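Local atomic coordinates of acyl-CoA dehydrogenase FadE3 (Mycobacterium smegmatis, PDB entry 4IV6), a protein that is an acyl-CoA dehydrogenase family flavoprotein of four chains that binds dihydroflavine-adenine dinucleotide. Residues B[20-23]-B[24-28]; B[93-96]-B[97-101]. All blocks are in the same frame, centred on the assembly; numbering follows the deposited sequence.

Interaction 1: B[20-23]-B[24-28]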
ATOM      1  N   ASP B  20     -11.352 -29.569  15.690  1.00 22.69           N
ATOM      2  CA  ASP B  20     -10.767 -30.487  16.665  0.50 24.09           C
ATOM      3  C   ASP B  20      -9.696 -31.366  16.044  1.00 23.38           C
ATOM      4  O   ASP B  20      -8.648 -31.581  16.632  1.00 24.55           O
ATOM      5  CB  ASP B  20     -11.851 -31.360  17.288  0.50 25.83           C
ATOM      6  CG  ASP B  20     -12.676 -30.603  18.275  0.50 27.61           C
ATOM      7  OD1 ASP B  20     -12.337 -29.416  18.488  0.50 27.91           O
ATOM      8  OD2 ASP B  20     -13.628 -31.177  18.848  0.50 29.48           O
ATOM      9  N   PHE B  21      -9.968 -31.869  14.847  1.00 22.39           N
ATOM     10  CA  PHE B  21      -9.013 -32.666  14.075  1.00 22.13           C
ATOM     11  C   PHE B  21      -7.754 -31.848  13.827  1.00 21.51           C
ATOM     12  O   PHE B  21      -6.639 -32.351  13.970  1.00 21.48           O
ATOM     13  CB  PHE B  21      -9.662 -33.082  12.749  1.00 21.36           C
ATOM     14  CG  PHE B  21      -8.703 -33.501  11.659  1.00 20.66           C
ATOM     15  CD1 PHE B  21      -8.022 -34.689  11.736  1.00 21.87           C
ATOM     16  CD2 PHE B  21      -8.580 -32.749  10.509  1.00 19.64           C
ATOM     17  CE1 PHE B  21      -7.161 -35.083  10.709  1.00 21.60           C
ATOM     18  CE2 PHE B  21      -7.733 -33.140   9.476  1.00 19.47           C
ATOM     19  CZ  PHE B  21      -7.039 -34.311   9.572  1.00 20.05           C
ATOM     20  N   VAL B  22      -7.941 -30.568  13.517  1.00 20.93           N
ATOM     21  CA  VAL B  22      -6.805 -29.686  13.265  1.00 20.57           C
ATOM     22  C   VAL B  22      -5.991 -29.475  14.553  1.00 21.76           C
ATOM     23  O   VAL B  22      -4.776 -29.632  14.536  1.00 21.73           O
ATOM     24  CB  VAL B  22      -7.248 -28.379  12.604  1.00 20.06           C
ATOM     25  CG1 VAL B  22      -6.181 -27.281  12.734  1.00 20.68           C
ATOM     26  CG2 VAL B  22      -7.587 -28.640  11.160  1.00 18.98           C
ATOM     27  N   GLU B  23      -6.665 -29.145  15.646  1.00 22.65           N
ATOM     28  CA  GLU B  23      -6.003 -28.923  16.910  1.00 24.83           C
ATOM     29  C   GLU B  23      -5.311 -30.179  17.460  1.00 25.88           C
ATOM     30  O   GLU B  23      -4.196 -30.091  17.889  1.00 26.30           O
ATOM     31  CB  GLU B  23      -6.980 -28.379  17.957  1.00 26.43           C
ATOM     32  CG  GLU B  23      -7.536 -26.996  17.651  1.00 26.01           C
ATOM     33  CD  GLU B  23      -6.440 -25.949  17.670  1.00 26.71           C
ATOM     34  OE1 GLU B  23      -5.787 -25.810  18.700  1.00 27.70           O
ATOM     35  OE2 GLU B  23      -6.201 -25.329  16.616  1.00 25.76           O
ATOM     36  N   LYS B  24      -5.966 -31.334  17.417  1.00 26.42           N
ATOM     37  CA  LYS B  24      -5.436 -32.538  18.089  1.00 28.71           C
ATOM     38  C   LYS B  24      -4.569 -33.422  17.193  1.00 27.95           C
ATOM     39  O   LYS B  24      -3.610 -34.042  17.660  1.00 27.83           O
ATOM     40  CB  LYS B  24      -6.572 -33.389  18.636  1.00 30.69           C
ATOM     41  CG  LYS B  24      -7.588 -32.653  19.507  1.00 32.78           C
ATOM     42  CD  LYS B  24      -6.987 -32.108  20.779  1.00 36.10           C
ATOM     43  CE  LYS B  24      -8.031 -31.331  21.603  1.00 38.47           C
ATOM     44  NZ  LYS B  24      -9.157 -32.181  22.078  1.00 39.07           N
ATOM     45  N   GLN B  25      -4.893 -33.480  15.905  1.00 26.44           N
ATOM     46  CA  GLN B  25      -4.189 -34.398  15.003  1.00 26.40           C
ATOM     47  C   GLN B  25      -3.246 -33.702  14.046  1.00 24.87           C
ATOM     48  O   GLN B  25      -2.152 -34.183  13.815  1.00 24.84           O
ATOM     49  CB  GLN B  25      -5.192 -35.288  14.269  1.00 27.29           C
ATOM     50  CG  GLN B  25      -6.253 -35.862  15.211  1.00 30.61           C
ATOM     51  CD  GLN B  25      -7.102 -36.961  14.609  1.00 33.08           C
ATOM     52  OE1 GLN B  25      -6.600 -37.852  13.953  1.00 35.60           O
ATOM     53  NE2 GLN B  25      -8.400 -36.914  14.860  1.00 35.49           N
ATOM     54  N   VAL B  26      -3.639 -32.573  13.476  1.00 23.79           N
ATOM     55  CA  VAL B  26      -2.793 -31.928  12.475  1.00 22.73           C
ATOM     56  C   VAL B  26      -1.618 -31.174  13.089  1.00 24.09           C
ATOM     57  O   VAL B  26      -0.446 -31.433  12.765  1.00 24.33           O
ATOM     58  CB  VAL B  26      -3.590 -30.960  11.577  1.00 21.23           C
ATOM     59  CG1 VAL B  26      -2.669 -30.281  10.573  1.00 20.06           C
ATOM     60  CG2 VAL B  26      -4.689 -31.718  10.866  1.00 21.17           C
ATOM     61  N   LYS B  27      -1.918 -30.257  13.987  1.00 25.58           N
ATOM     62  CA  LYS B  27      -0.884 -29.364  14.527  1.00 27.41           C
ATOM     63  C   LYS B  27       0.319 -30.023  15.193  1.00 29.03           C
ATOM     64  O   LYS B  27       1.428 -29.525  15.077  1.00 30.21           O
ATOM     65  CB  LYS B  27      -1.509 -28.373  15.489  1.00 28.86           C
ATOM     66  CG  LYS B  27      -2.321 -27.324  14.758  1.00 27.80           C
ATOM     67  CD  LYS B  27      -2.806 -26.295  15.737  1.00 29.68           C
ATOM     68  CE  LYS B  27      -3.374 -25.105  15.019  1.00 28.58           C
ATOM     69  NZ  LYS B  27      -3.678 -24.130  16.075  1.00 30.80           N
ATOM     70  N   PRO B  28       0.120 -31.137  15.880  1.00 30.61           N
ATOM     71  CA  PRO B  28       1.285 -31.785  16.477  1.00 32.44           C
ATOM     72  C   PRO B  28       2.238 -32.484  15.501  1.00 31.30           C
ATOM     73  O   PRO B  28       3.332 -32.862  15.914  1.00 32.97           O
ATOM     74  CB  PRO B  28       0.663 -32.834  17.406  1.00 34.64           C
ATOM     75  CG  PRO B  28      -0.718 -32.325  17.679  1.00 34.35           C
ATOM     76  CD  PRO B  28      -1.139 -31.707  16.382  1.00 31.39           C
TER
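The hydrogen bonding of helix 9-26 widens to a pi-type turn at residues 24-26: Lys24 N still bonds to Asp20 O at 2.8 Å, but Phe21 O then takes both Gln25 N and Val26 N, and Lys27 N reaches back five residues to Val22 O at 3.0 Å. The i to i+4 bond from Val26 N to Val22 O is weak, at 3.3 Å. On the inner side, Val26 lays its CG2 methyl over one face of the Phe21 ring in a CH-pi contact, 3.9 Å from the centroid and 21° off the normal. The Gln25 amide sits at the edge of the same ring, its plane turned 79° from it, with CD 3.8 Å from Phe21 CD1. Glu23 and Lys27 run side by side and end in a salt bridge, in which Lys27 NZ meets Glu23 OE2 on its syn side, 2.8 Å away. Lys27 gets there on a chain extended beyond CG, while that of Glu23 is bent at chi2 (-65°). Arg80 of helix 68-81 is a second partner of Glu23 OE2 and packs against Val22. The Phe21 ring reaches Leu78 on that helix as well as Leu43, Thr46 and Met47 of helix 41-50.

Interaction 2: B[93-96]-B[97-101]; sequences TVVS and KLLLL
A regular alpha-helical stretch of helix 83-102, in the N-terminal domain of the acyl-CoA dehydrogenase fold, brings Val95 and Leu99 side by side one turn apart, with CG1 of the valine 4.2 Å from CD1 of the leucine. Val94 and Leu98 make a looser pair of the same spacing, CG1 to CD1 4.5 Å. Four successive i to i+4 bonds of 2.9 to 3.1 Å carry the backbone: Lys97 N to Thr93 O, Leu98 N to Val94 O, Leu99 N to Val95 O and Leu100 N to Ser96 O. CG of Leu98 also comes within 3.4 Å of Val94 O. Lys97 turns its CG anti to the backbone N (chi1 -176°), and its chain then leads off from the preceding turn; of its side chain, CB touches Val94 O (3.5 Å) and lies near Thr93 O. Val94, Val95 and Leu98 all meet Met124 of strand 122-125, whereas Leu99 packs on Leu112 and Met115 of helix 105-116. The buried hydroxyls find partners elsewhere: Ser96 OG bonds to His92 O, and Thr93 OG1 to Met89 O and Tyr71 OH. The turn is probably held mainly by main-chain bonds, the apolar branches making light contact with each other and the hydroxyls being satisfied within the protein.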
ATOM      1  N   THR B  93     -13.481 -31.479  -5.010  1.00 15.57           N
ATOM      2  CA  THR B  93     -14.791 -30.828  -4.874  1.00 16.05           C
ATOM      3  C   THR B  93     -15.292 -30.218  -6.203  1.00 16.10           C
ATOM      4  O   THR B  93     -16.464 -30.352  -6.580  1.00 16.34           O
ATOM      5  CB  THR B  93     -14.753 -29.729  -3.797  1.00 16.05           C
ATOM      6  OG1 THR B  93     -14.125 -30.237  -2.595  1.00 16.05           O
ATOM      7  CG2 THR B  93     -16.147 -29.261  -3.487  1.00 16.56           C
ATOM      8  N   VAL B  94     -14.402 -29.548  -6.905  1.00 15.53           N
ATOM      9  CA  VAL B  94     -14.771 -28.942  -8.173  1.00 15.99           C
ATOM     10  C   VAL B  94     -15.228 -30.035  -9.144  1.00 16.21           C
ATOM     11  O   VAL B  94     -16.250 -29.877  -9.794  1.00 16.32           O
ATOM     12  CB  VAL B  94     -13.621 -28.099  -8.742  1.00 16.21           C
ATOM     13  CG1 VAL B  94     -13.959 -27.590 -10.123  1.00 16.65           C
ATOM     14  CG2 VAL B  94     -13.327 -26.916  -7.812  1.00 16.64           C
ATOM     15  N   VAL B  95     -14.501 -31.158  -9.209  1.00 15.86           N
ATOM     16  CA  VAL B  95     -14.907 -32.248 -10.110  1.00 16.18           C
ATOM     17  C   VAL B  95     -16.247 -32.824  -9.678  1.00 16.70           C
ATOM     18  O   VAL B  95     -17.093 -33.127 -10.540  1.00 16.97           O
ATOM     19  CB  VAL B  95     -13.867 -33.390 -10.203  1.00 15.84           C
ATOM     20  CG1 VAL B  95     -14.389 -34.532 -11.064  1.00 16.11           C
ATOM     21  CG2 VAL B  95     -12.558 -32.871 -10.754  1.00 15.59           C
ATOM     22  N   SER B  96     -16.446 -32.990  -8.361  1.00 17.15           N
ATOM     23  CA  SER B  96     -17.722 -33.438  -7.835  1.00 17.52           C
ATOM     24  C   SER B  96     -18.839 -32.557  -8.385  1.00 18.38           C
ATOM     25  O   SER B  96     -19.854 -33.044  -8.869  1.00 18.51           O
ATOM     26  CB  SER B  96     -17.755 -33.447  -6.290  1.00 17.85           C
ATOM     27  OG  SER B  96     -16.806 -34.330  -5.716  1.00 17.66           O
ATOM     28  N   LYS B  97     -18.657 -31.251  -8.319  1.00 19.20           N
ATOM     29  CA  LYS B  97     -19.676 -30.328  -8.814  1.00 20.29           C
ATOM     30  C   LYS B  97     -19.898 -30.416 -10.319  1.00 19.84           C
ATOM     31  O   LYS B  97     -21.032 -30.368 -10.788  1.00 19.47           O
ATOM     32  CB  LYS B  97     -19.295 -28.901  -8.411  1.00 21.78           C
ATOM     33  CG  LYS B  97     -20.315 -27.829  -8.777  1.00 23.92           C
ATOM     34  CD  LYS B  97     -21.514 -27.848  -7.848  1.00 25.55           C
ATOM     35  CE  LYS B  97     -22.433 -26.672  -8.131  1.00 27.36           C
ATOM     36  NZ  LYS B  97     -23.680 -26.757  -7.316  1.00 28.32           N
ATOM     37  N   LEU B  98     -18.821 -30.493 -11.096  1.00 19.39           N
ATOM     38  CA  LEU B  98     -18.961 -30.640 -12.537  1.00 19.79           C
ATOM     39  C   LEU B  98     -19.771 -31.892 -12.930  1.00 20.06           C
ATOM     40  O   LEU B  98     -20.610 -31.839 -13.837  1.00 19.73           O
ATOM     41  CB  LEU B  98     -17.605 -30.686 -13.223  1.00 19.35           C
ATOM     42  CG  LEU B  98     -16.822 -29.386 -13.156  1.00 19.37           C
ATOM     43  CD1 LEU B  98     -15.477 -29.581 -13.833  1.00 19.06           C
ATOM     44  CD2 LEU B  98     -17.599 -28.232 -13.767  1.00 20.01           C
ATOM     45  N   LEU B  99     -19.508 -33.001 -12.249  1.00 19.50           N
ATOM     46  CA  LEU B  99     -20.266 -34.228 -12.461  1.00 20.30           C
ATOM     47  C   LEU B  99     -21.743 -34.019 -12.150  1.00 20.96           C
ATOM     48  O   LEU B  99     -22.605 -34.404 -12.933  1.00 21.64           O
ATOM     49  CB  LEU B  99     -19.713 -35.367 -11.598  1.00 20.40           C
ATOM     50  CG  LEU B  99     -18.517 -36.148 -12.153  1.00 20.80           C
ATOM     51  CD1 LEU B  99     -17.812 -36.922 -11.043  1.00 20.94           C
ATOM     52  CD2 LEU B  99     -18.981 -37.110 -13.235  1.00 21.71           C
ATOM     53  N   LEU B 100     -22.045 -33.409 -11.013  1.00 20.87           N
ATOM     54  CA  LEU B 100     -23.437 -33.149 -10.683  1.00 21.43           C
ATOM     55  C   LEU B 100     -24.089 -32.220 -11.704  1.00 21.60           C
ATOM     56  O   LEU B 100     -25.195 -32.481 -12.121  1.00 21.82           O
ATOM     57  CB  LEU B 100     -23.548 -32.561  -9.305  1.00 21.85           C
ATOM     58  CG  LEU B 100     -23.280 -33.615  -8.229  1.00 22.23           C
ATOM     59  CD1 LEU B 100     -22.878 -32.902  -6.957  1.00 22.31           C
ATOM     60  CD2 LEU B 100     -24.492 -34.510  -8.010  1.00 22.95           C
ATOM     61  N   LEU B 101     -23.396 -31.171 -12.122  1.00 21.23           N
ATOM     62  CA  LEU B 101     -23.999 -30.176 -13.035  1.00 22.04           C
ATOM     63  C   LEU B 101     -24.191 -30.684 -14.450  1.00 21.93           C
ATOM     64  O   LEU B 101     -25.201 -30.394 -15.074  1.00 22.23           O
ATOM     65  CB  LEU B 101     -23.160 -28.878 -13.081  1.00 22.06           C
ATOM     66  CG  LEU B 101     -23.173 -27.998 -11.817  1.00 22.71           C
ATOM     67  CD1 LEU B 101     -22.308 -26.757 -12.018  1.00 22.84           C
ATOM     68  CD2 LEU B 101     -24.585 -27.590 -11.425  1.00 24.05           C
TER

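Both are local contacts along a helix in the N-terminal domain of the acyl-CoA dehydrogenase fold, with interaction 1 closing well before interaction 2 opens along the chain. Their centres are 29 Å apart and their nearest atoms about 14 Å, so they do not touch. Residues 20-28 lie at the C-terminal part of helix 9-26 and its continuation, beside helices 41-50 and 68-81, about 20 Å from the centre of the chain and partly exposed. Residues 93-101 belong to helix 83-102, deeper in, where side chains also meet helix 234-270, and the side chain of Val95 is about 9 Å from a bound dihydroflavine-adenine dinucleotide. Interaction 1 thus lies toward the periphery, interaction 2 where helix 83-102 packs on strand 122-125.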